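Flavin adenine dinucleotide synthase (Saccharomyces cerevisiae, PDB 2WSI) catalyses the transfer of the adenylyl group of ATP to flavin mononucleotide, forming the coenzyme FAD and releasing diphosphate. Local coordinates at residues 101-107 with 128-134; 229-235 with 298-304. One frame throughout, in Å; residues are numbered along the deposited sequence.

Contact 1 (101-107 with 128-134); sequences RLPTVFI and CLSLYES. With FAD (flavin-adenine dinucleotide), chain C.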
# COMPACT_ATOMS: atom_id res chain seq x y z
N ARG A 101 4.97 -7.79 16.92
CA ARG A 101 4.16 -7.11 15.90
C ARG A 101 4.95 -5.96 15.27
O ARG A 101 5.89 -5.44 15.86
CB ARG A 101 2.87 -6.59 16.54
CG ARG A 101 2.11 -7.70 17.28
CD ARG A 101 0.72 -7.27 17.70
NE ARG A 101 0.78 -6.23 18.71
CZ ARG A 101 -0.28 -5.68 19.29
NH1 ARG A 101 -1.51 -6.08 18.98
NH2 ARG A 101 -0.10 -4.73 20.21
N LEU A 102 4.55 -5.57 14.05
CA LEU A 102 5.26 -4.54 13.28
C LEU A 102 4.72 -3.16 13.64
O LEU A 102 3.53 -2.90 13.49
CB LEU A 102 5.02 -4.78 11.78
CG LEU A 102 5.98 -4.01 10.87
CD1 LEU A 102 7.38 -4.60 10.98
CD2 LEU A 102 5.51 -4.08 9.41
N PRO A 103 5.59 -2.26 14.10
CA PRO A 103 5.05 -0.96 14.53
C PRO A 103 4.47 -0.17 13.37
O PRO A 103 5.16 0.04 12.36
CB PRO A 103 6.28 -0.23 15.09
CG PRO A 103 7.30 -1.29 15.34
CD PRO A 103 7.03 -2.40 14.38
N THR A 104 3.25 0.31 13.54
CA THR A 104 2.48 0.84 12.44
C THR A 104 1.67 2.01 12.96
O THR A 104 1.27 2.02 14.12
CB THR A 104 1.53 -0.25 11.86
OG1 THR A 104 2.30 -1.38 11.41
CG2 THR A 104 0.67 0.30 10.67
N VAL A 105 1.44 3.01 12.10
CA VAL A 105 0.67 4.17 12.51
C VAL A 105 -0.42 4.44 11.50
O VAL A 105 -0.13 4.48 10.31
CB VAL A 105 1.56 5.44 12.66
CG1 VAL A 105 2.53 5.55 11.50
CG2 VAL A 105 0.69 6.71 12.73
N PHE A 106 -1.66 4.63 11.98
CA PHE A 106 -2.80 4.92 11.13
C PHE A 106 -3.44 6.18 11.66
O PHE A 106 -3.85 6.22 12.83
CB PHE A 106 -3.83 3.79 11.16
CG PHE A 106 -5.12 4.12 10.42
CD1 PHE A 106 -5.09 4.76 9.19
CD2 PHE A 106 -6.35 3.78 10.97
CE1 PHE A 106 -6.26 5.05 8.50
CE2 PHE A 106 -7.55 4.08 10.29
CZ PHE A 106 -7.49 4.72 9.06
N ILE A 107 -3.56 7.20 10.83
CA ILE A 107 -4.26 8.40 11.28
C ILE A 107 -5.72 8.26 10.88
O ILE A 107 -6.05 8.28 9.69
CB ILE A 107 -3.63 9.69 10.76
CG1 ILE A 107 -2.13 9.73 11.09
CG2 ILE A 107 -4.35 10.91 11.37
CD1 ILE A 107 -1.80 9.56 12.61
N CYS A 128 -0.06 -8.83 11.22
CA CYS A 128 0.52 -8.75 12.57
C CYS A 128 1.17 -7.39 12.80
O CYS A 128 2.35 -7.28 13.19
CB CYS A 128 1.56 -9.88 12.78
SG CYS A 128 1.84 -10.27 14.51
N LEU A 129 0.37 -6.36 12.57
CA LEU A 129 0.78 -4.99 12.80
C LEU A 129 0.42 -4.57 14.21
O LEU A 129 -0.66 -4.87 14.69
CB LEU A 129 0.03 -4.06 11.85
CG LEU A 129 0.13 -4.50 10.38
CD1 LEU A 129 -0.60 -3.46 9.48
CD2 LEU A 129 1.59 -4.67 9.99
N SER A 130 1.31 -3.84 14.84
CA SER A 130 1.01 -3.20 16.12
C SER A 130 0.55 -1.81 15.80
O SER A 130 1.36 -0.92 15.50
CB SER A 130 2.25 -3.12 17.00
OG SER A 130 1.95 -2.42 18.20
N LEU A 131 -0.75 -1.61 15.84
CA LEU A 131 -1.31 -0.39 15.30
C LEU A 131 -1.50 0.71 16.33
O LEU A 131 -2.25 0.56 17.30
CB LEU A 131 -2.66 -0.73 14.68
CG LEU A 131 -3.30 0.38 13.85
CD1 LEU A 131 -2.54 0.51 12.51
CD2 LEU A 131 -4.74 0.05 13.64
N TYR A 132 -0.81 1.82 16.14
CA TYR A 132 -1.23 3.07 16.76
C TYR A 132 -2.28 3.66 15.85
O TYR A 132 -2.01 3.88 14.66
CB TYR A 132 -0.06 4.03 16.87
CG TYR A 132 -0.44 5.44 17.27
CD1 TYR A 132 -0.51 5.82 18.61
CD2 TYR A 132 -0.69 6.41 16.31
CE1 TYR A 132 -0.83 7.14 18.97
CE2 TYR A 132 -1.00 7.72 16.65
CZ TYR A 132 -1.07 8.08 17.97
OH TYR A 132 -1.38 9.40 18.26
N GLU A 133 -3.48 3.91 16.39
CA GLU A 133 -4.51 4.64 15.65
C GLU A 133 -4.93 5.92 16.38
O GLU A 133 -5.47 5.85 17.49
CB GLU A 133 -5.75 3.76 15.42
CG GLU A 133 -6.88 4.51 14.70
CD GLU A 133 -8.07 3.63 14.32
OE1 GLU A 133 -8.14 2.46 14.76
OE2 GLU A 133 -8.95 4.10 13.57
N SER A 134 -4.70 7.07 15.76
CA SER A 134 -5.14 8.34 16.31
C SER A 134 -6.64 8.32 16.57
O SER A 134 -7.36 7.49 16.02
CB SER A 134 -4.82 9.49 15.35
OG SER A 134 -5.66 9.44 14.23
PA FAD C . -1.59 10.31 0.53
O1A FAD C . -3.04 10.06 0.20
O2A FAD C . -1.45 11.38 1.57
O5B FAD C . -0.78 8.96 0.92
C5B FAD C . 0.63 8.98 0.87
C4B FAD C . 1.17 8.04 1.96
O4B FAD C . 1.07 8.66 3.21
C3B FAD C . 0.35 6.77 2.05
O3B FAD C . 0.84 5.77 1.19
C2B FAD C . 0.54 6.39 3.51
O2B FAD C . 1.75 5.69 3.69
C1B FAD C . 0.64 7.73 4.19
N9A FAD C . -0.70 8.12 4.66
C8A FAD C . -1.63 8.90 4.02
N7A FAD C . -2.73 9.01 4.83
C5A FAD C . -2.49 8.28 5.95
C6A FAD C . -3.24 8.03 7.08
N6A FAD C . -4.47 8.54 7.26
N1A FAD C . -2.69 7.26 8.06
C2A FAD C . -1.42 6.72 7.95
N3A FAD C . -0.69 6.95 6.81
C4A FAD C . -1.22 7.74 5.85
N1 FAD C . 4.63 16.94 3.09
C2 FAD C . 5.56 17.94 3.06
O2 FAD C . 5.41 18.90 2.30
N3 FAD C . 6.66 17.89 3.88
C4 FAD C . 6.84 16.84 4.75
O4 FAD C . 7.86 16.85 5.45
C4X FAD C . 5.90 15.80 4.78
N5 FAD C . 6.04 14.71 5.64
C5X FAD C . 5.10 13.70 5.65
C6 FAD C . 5.23 12.60 6.50
C7 FAD C . 4.25 11.61 6.52
C7M FAD C . 4.36 10.42 7.43
C8 FAD C . 3.16 11.71 5.67
C8M FAD C . 2.11 10.64 5.65
C9 FAD C . 3.04 12.79 4.82
C9A FAD C . 3.99 13.79 4.81
N10 FAD C . 3.83 14.87 3.96
C10 FAD C . 4.80 15.86 3.93
C1' FAD C . 2.65 14.93 3.04
C2' FAD C . 2.96 14.22 1.71
O2' FAD C . 4.16 14.65 1.11
C3' FAD C . 1.84 14.34 0.68
O3' FAD C . 1.79 15.66 0.20
C4' FAD C . 0.50 13.97 1.30
O4' FAD C . 0.62 12.75 2.01
C5' FAD C . -0.56 13.79 0.22
O5' FAD C . -0.00 13.07 -0.87
P FAD C . -0.85 11.94 -1.63
O1P FAD C . -2.30 12.37 -1.72
O2P FAD C . -0.20 11.60 -2.96
O3P FAD C . -0.76 10.59 -0.80
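A beta-alpha-beta unit of the PAPS reductase-like domain supplies part of the adenine end of the FAD pocket: strand 102-106, helix 114-126 and strand 129-133 follow one another, and the two strands pair in parallel. In the parallel pattern, every other residue of 102-106 bonds to both neighbours of the residue opposite. Leu102 N donates to Cys128 O (2.9 Å) and Ser130 N to Leu102 O (2.8 Å); Thr104 N then reaches Ser130 O (3.0 Å), Tyr132 N reaches Thr104 O (2.9 Å), and Phe106 N closes on Tyr132 O (2.8 Å). Pro103, which has no amide hydrogen, sits where strand 102-106 needs no donor toward 129-133.

Side chains alternate between two faces. Leu102, Thr104, Phe106, Leu129 and Leu131 share one, where Leu102 CB lies 3.9 Å from Leu129 CD2 and Phe106 CB 3.8 Å from Leu131 CD1; helices 64-87 and 114-126 pack there, so bulky apolar groups suit it. Thr104 can be buried among them because its OG1 bonds to Leu102 O (2.9 Å). Glu133 lies on the same face at its partly exposed end, with OE2 3.6 Å from Phe106 CE2. On the other face Val105 CG2 meets Tyr132 CD2 at 3.8 Å, beside helix 144-154.

Just past the strand end, Ser134 N bonds to Phe106 O (3.2 Å), while Ser134 OG accepts from Asp108 N. The backbone of Ile107 pairs with the adenine edge; because N and O do the work, an apolar side chain suits the site: Ile107 N donates to FAD N1A (2.9 Å), and FAD N6A donates to Ile107 O (2.9 Å).

Contact 2 (229-235 with 298-304); sequences NSLPNPH and LERAGRI. With FAD (flavin-adenine dinucleotide), chain C.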
# COMPACT_ATOMS: atom_id res chain seq x y z
N ASN A 229 -14.28 13.98 0.08
CA ASN A 229 -13.34 14.45 -0.93
C ASN A 229 -12.90 13.40 -1.95
O ASN A 229 -11.90 13.59 -2.65
CB ASN A 229 -12.11 15.09 -0.25
CG ASN A 229 -11.23 14.08 0.46
OD1 ASN A 229 -10.97 12.98 -0.05
ND2 ASN A 229 -10.73 14.45 1.63
N SER A 230 -13.65 12.29 -2.05
CA SER A 230 -13.30 11.24 -3.02
C SER A 230 -14.50 10.39 -3.43
O SER A 230 -15.35 10.05 -2.63
CB SER A 230 -12.17 10.36 -2.48
OG SER A 230 -12.61 9.58 -1.39
N LEU A 231 -14.53 10.04 -4.72
CA LEU A 231 -15.63 9.28 -5.31
C LEU A 231 -15.06 8.26 -6.26
O LEU A 231 -13.88 8.32 -6.57
CB LEU A 231 -16.50 10.18 -6.17
CG LEU A 231 -16.76 11.59 -5.67
CD1 LEU A 231 -17.29 12.46 -6.81
CD2 LEU A 231 -17.74 11.50 -4.53
N PRO A 232 -15.91 7.38 -6.78
CA PRO A 232 -15.51 6.49 -7.87
C PRO A 232 -15.01 7.32 -9.05
O PRO A 232 -15.41 8.48 -9.22
CB PRO A 232 -16.80 5.75 -8.21
CG PRO A 232 -17.67 5.90 -7.00
CD PRO A 232 -17.32 7.22 -6.41
N ASN A 233 -14.11 6.75 -9.85
CA ASN A 233 -13.46 7.56 -10.87
C ASN A 233 -14.42 7.80 -12.05
O ASN A 233 -14.94 6.85 -12.63
CB ASN A 233 -12.18 6.87 -11.35
CG ASN A 233 -11.29 7.81 -12.14
OD1 ASN A 233 -11.72 8.46 -13.09
ND2 ASN A 233 -10.02 7.86 -11.78
N PRO A 234 -14.68 9.07 -12.39
CA PRO A 234 -15.68 9.35 -13.46
C PRO A 234 -15.28 8.73 -14.79
O PRO A 234 -16.14 8.48 -15.63
CB PRO A 234 -15.70 10.89 -13.55
CG PRO A 234 -14.46 11.38 -12.87
CD PRO A 234 -14.07 10.30 -11.85
N HIS A 235 -13.98 8.47 -14.98
CA HIS A 235 -13.51 7.80 -16.18
C HIS A 235 -13.79 6.30 -16.18
O HIS A 235 -13.56 5.64 -17.19
CB HIS A 235 -12.02 8.10 -16.41
CG HIS A 235 -11.72 9.57 -16.50
ND1 HIS A 235 -11.96 10.31 -17.64
CD2 HIS A 235 -11.25 10.44 -15.58
CE1 HIS A 235 -11.64 11.57 -17.42
NE2 HIS A 235 -11.21 11.68 -16.18
N LEU A 298 -4.99 10.24 -14.63
CA LEU A 298 -6.40 10.27 -14.27
C LEU A 298 -6.68 9.64 -12.89
O LEU A 298 -7.84 9.54 -12.49
CB LEU A 298 -7.21 9.54 -15.33
CG LEU A 298 -7.21 10.19 -16.73
CD1 LEU A 298 -8.11 9.41 -17.69
CD2 LEU A 298 -7.64 11.63 -16.61
N GLU A 299 -5.62 9.24 -12.20
CA GLU A 299 -5.74 8.47 -10.96
C GLU A 299 -6.53 9.21 -9.88
O GLU A 299 -7.31 8.61 -9.14
CB GLU A 299 -4.34 8.11 -10.43
CG GLU A 299 -4.34 7.25 -9.17
CD GLU A 299 -2.96 6.58 -8.88
OE1 GLU A 299 -2.08 6.64 -9.75
OE2 GLU A 299 -2.79 5.98 -7.80
N ARG A 300 -6.34 10.52 -9.79
CA ARG A 300 -6.99 11.26 -8.73
C ARG A 300 -8.25 11.98 -9.22
O ARG A 300 -8.71 12.91 -8.58
CB ARG A 300 -6.00 12.27 -8.13
CG ARG A 300 -4.82 11.61 -7.42
CD ARG A 300 -3.94 12.64 -6.77
NE ARG A 300 -4.65 13.32 -5.70
CZ ARG A 300 -4.57 12.99 -4.41
NH1 ARG A 300 -3.81 11.98 -4.02
NH2 ARG A 300 -5.27 13.68 -3.52
N ALA A 301 -8.80 11.54 -10.35
CA ALA A 301 -9.92 12.25 -10.97
C ALA A 301 -11.19 12.23 -10.11
O ALA A 301 -12.01 13.15 -10.20
CB ALA A 301 -10.21 11.71 -12.36
N GLY A 302 -11.35 11.21 -9.29
CA GLY A 302 -12.45 11.18 -8.34
C GLY A 302 -12.22 11.97 -7.04
O GLY A 302 -13.08 11.96 -6.15
N ARG A 303 -11.08 12.65 -6.94
CA ARG A 303 -10.74 13.45 -5.76
C ARG A 303 -11.01 14.97 -5.92
O ARG A 303 -11.31 15.45 -7.01
CB ARG A 303 -9.26 13.26 -5.43
CG ARG A 303 -8.82 11.81 -5.31
CD ARG A 303 -9.25 11.26 -3.98
NE ARG A 303 -8.71 12.04 -2.87
CZ ARG A 303 -7.60 11.74 -2.21
NH1 ARG A 303 -6.90 10.67 -2.54
NH2 ARG A 303 -7.18 12.51 -1.21
N ILE A 304 -10.89 15.70 -4.81
CA ILE A 304 -11.04 17.17 -4.76
C ILE A 304 -12.51 17.55 -4.69
O ILE A 304 -13.38 16.68 -4.74
CB ILE A 304 -10.36 17.90 -5.95
CG1 ILE A 304 -8.83 17.87 -5.80
CG2 ILE A 304 -10.83 19.35 -6.07
CD1 ILE A 304 -8.21 16.54 -6.17
PA FAD C . -1.59 10.31 0.53
O1A FAD C . -3.04 10.06 0.20
O2A FAD C . -1.45 11.38 1.57
O5B FAD C . -0.78 8.96 0.92
C5B FAD C . 0.63 8.98 0.87
C4B FAD C . 1.17 8.04 1.96
O4B FAD C . 1.07 8.66 3.21
C3B FAD C . 0.35 6.77 2.05
O3B FAD C . 0.84 5.77 1.19
C2B FAD C . 0.54 6.39 3.51
O2B FAD C . 1.75 5.69 3.69
C1B FAD C . 0.64 7.73 4.19
N9A FAD C . -0.70 8.12 4.66
C8A FAD C . -1.63 8.90 4.02
N7A FAD C . -2.73 9.01 4.83
C5A FAD C . -2.49 8.28 5.95
C6A FAD C . -3.24 8.03 7.08
N6A FAD C . -4.47 8.54 7.26
N1A FAD C . -2.69 7.26 8.06
C2A FAD C . -1.42 6.72 7.95
N3A FAD C . -0.69 6.95 6.81
C4A FAD C . -1.22 7.74 5.85
N1 FAD C . 4.63 16.94 3.09
C2 FAD C . 5.56 17.94 3.06
O2 FAD C . 5.41 18.90 2.30
N3 FAD C . 6.66 17.89 3.88
C4 FAD C . 6.84 16.84 4.75
O4 FAD C . 7.86 16.85 5.45
C4X FAD C . 5.90 15.80 4.78
N5 FAD C . 6.04 14.71 5.64
C5X FAD C . 5.10 13.70 5.65
C6 FAD C . 5.23 12.60 6.50
C7 FAD C . 4.25 11.61 6.52
C7M FAD C . 4.36 10.42 7.43
C8 FAD C . 3.16 11.71 5.67
C8M FAD C . 2.11 10.64 5.65
C9 FAD C . 3.04 12.79 4.82
C9A FAD C . 3.99 13.79 4.81
N10 FAD C . 3.83 14.87 3.96
C10 FAD C . 4.80 15.86 3.93
C1' FAD C . 2.65 14.93 3.04
C2' FAD C . 2.96 14.22 1.71
O2' FAD C . 4.16 14.65 1.11
C3' FAD C . 1.84 14.34 0.68
O3' FAD C . 1.79 15.66 0.20
C4' FAD C . 0.50 13.97 1.30
O4' FAD C . 0.62 12.75 2.01
C5' FAD C . -0.56 13.79 0.22
O5' FAD C . -0.00 13.07 -0.87
P FAD C . -0.85 11.94 -1.63
O1P FAD C . -2.30 12.37 -1.72
O2P FAD C . -0.20 11.60 -2.96
O3P FAD C . -0.76 10.59 -0.80
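Two irregular loops meet here, joined by a single backbone bridge between Ser230 and Arg303, and the later one carries an arginine of the FAD site. Asn229 begins the contact: its O accepts a weak hydrogen bond from Ile304 N (3.2 Å), while its side chain turns back to Gly226 N. At Ser230, a small residue, CB rests 3.4 Å from Arg303 CD, and OG is held by Gly226 O. Leu231 N donates to Gly302 O (2.8 Å). Glycine fits at 302 because a CB there would collide with Leu231 O.

Beyond Pro232, Asn233 bonds both ways. Its ND2 donates to Leu298 O (2.8 Å), and its OD1 accepts from His235 N (2.9 Å), forming an Asx turn as the 3-10 segment begins. Pro234 CD lies 4.1 Å from Ala301 CB, and the His235 ring receives a CH-pi contact from Leu298 CD1, 3.8 Å from its centroid.

Segment 298-304 itself folds through two type I turns, Leu298 to Ala301 and Arg300 to Arg303. Glu299, whose CA-to-CB bond points away from 229-235, forms salt bridges through OE2 with Arg166 and Lys64. The CA-to-CB bond of Arg300 does likewise, and its NH1 gives FAD O1P a weak hydrogen bond (2.8 Å).

How the contacts relate
Contact 1 closes before contact 2 opens along the chain, and the two do not touch: their centres are 28 Å apart and their nearest atoms about 11 Å. They also differ in architecture. The pairing of 101-107 with 128-134 forms one side of the mixed sheet, with 129-133 its outermost strand there, whereas 229-235 and 298-304 are loops, the second at the modelled C-terminal end. What joins them is FAD, which spans the gap: contact 1 holds the adenine base through a backbone, and contact 2 presents an arginine to a phosphate. Ser59, Gly164 and Asp182 add further hydrogen bonds, so distant parts of the chain converge on one dinucleotide.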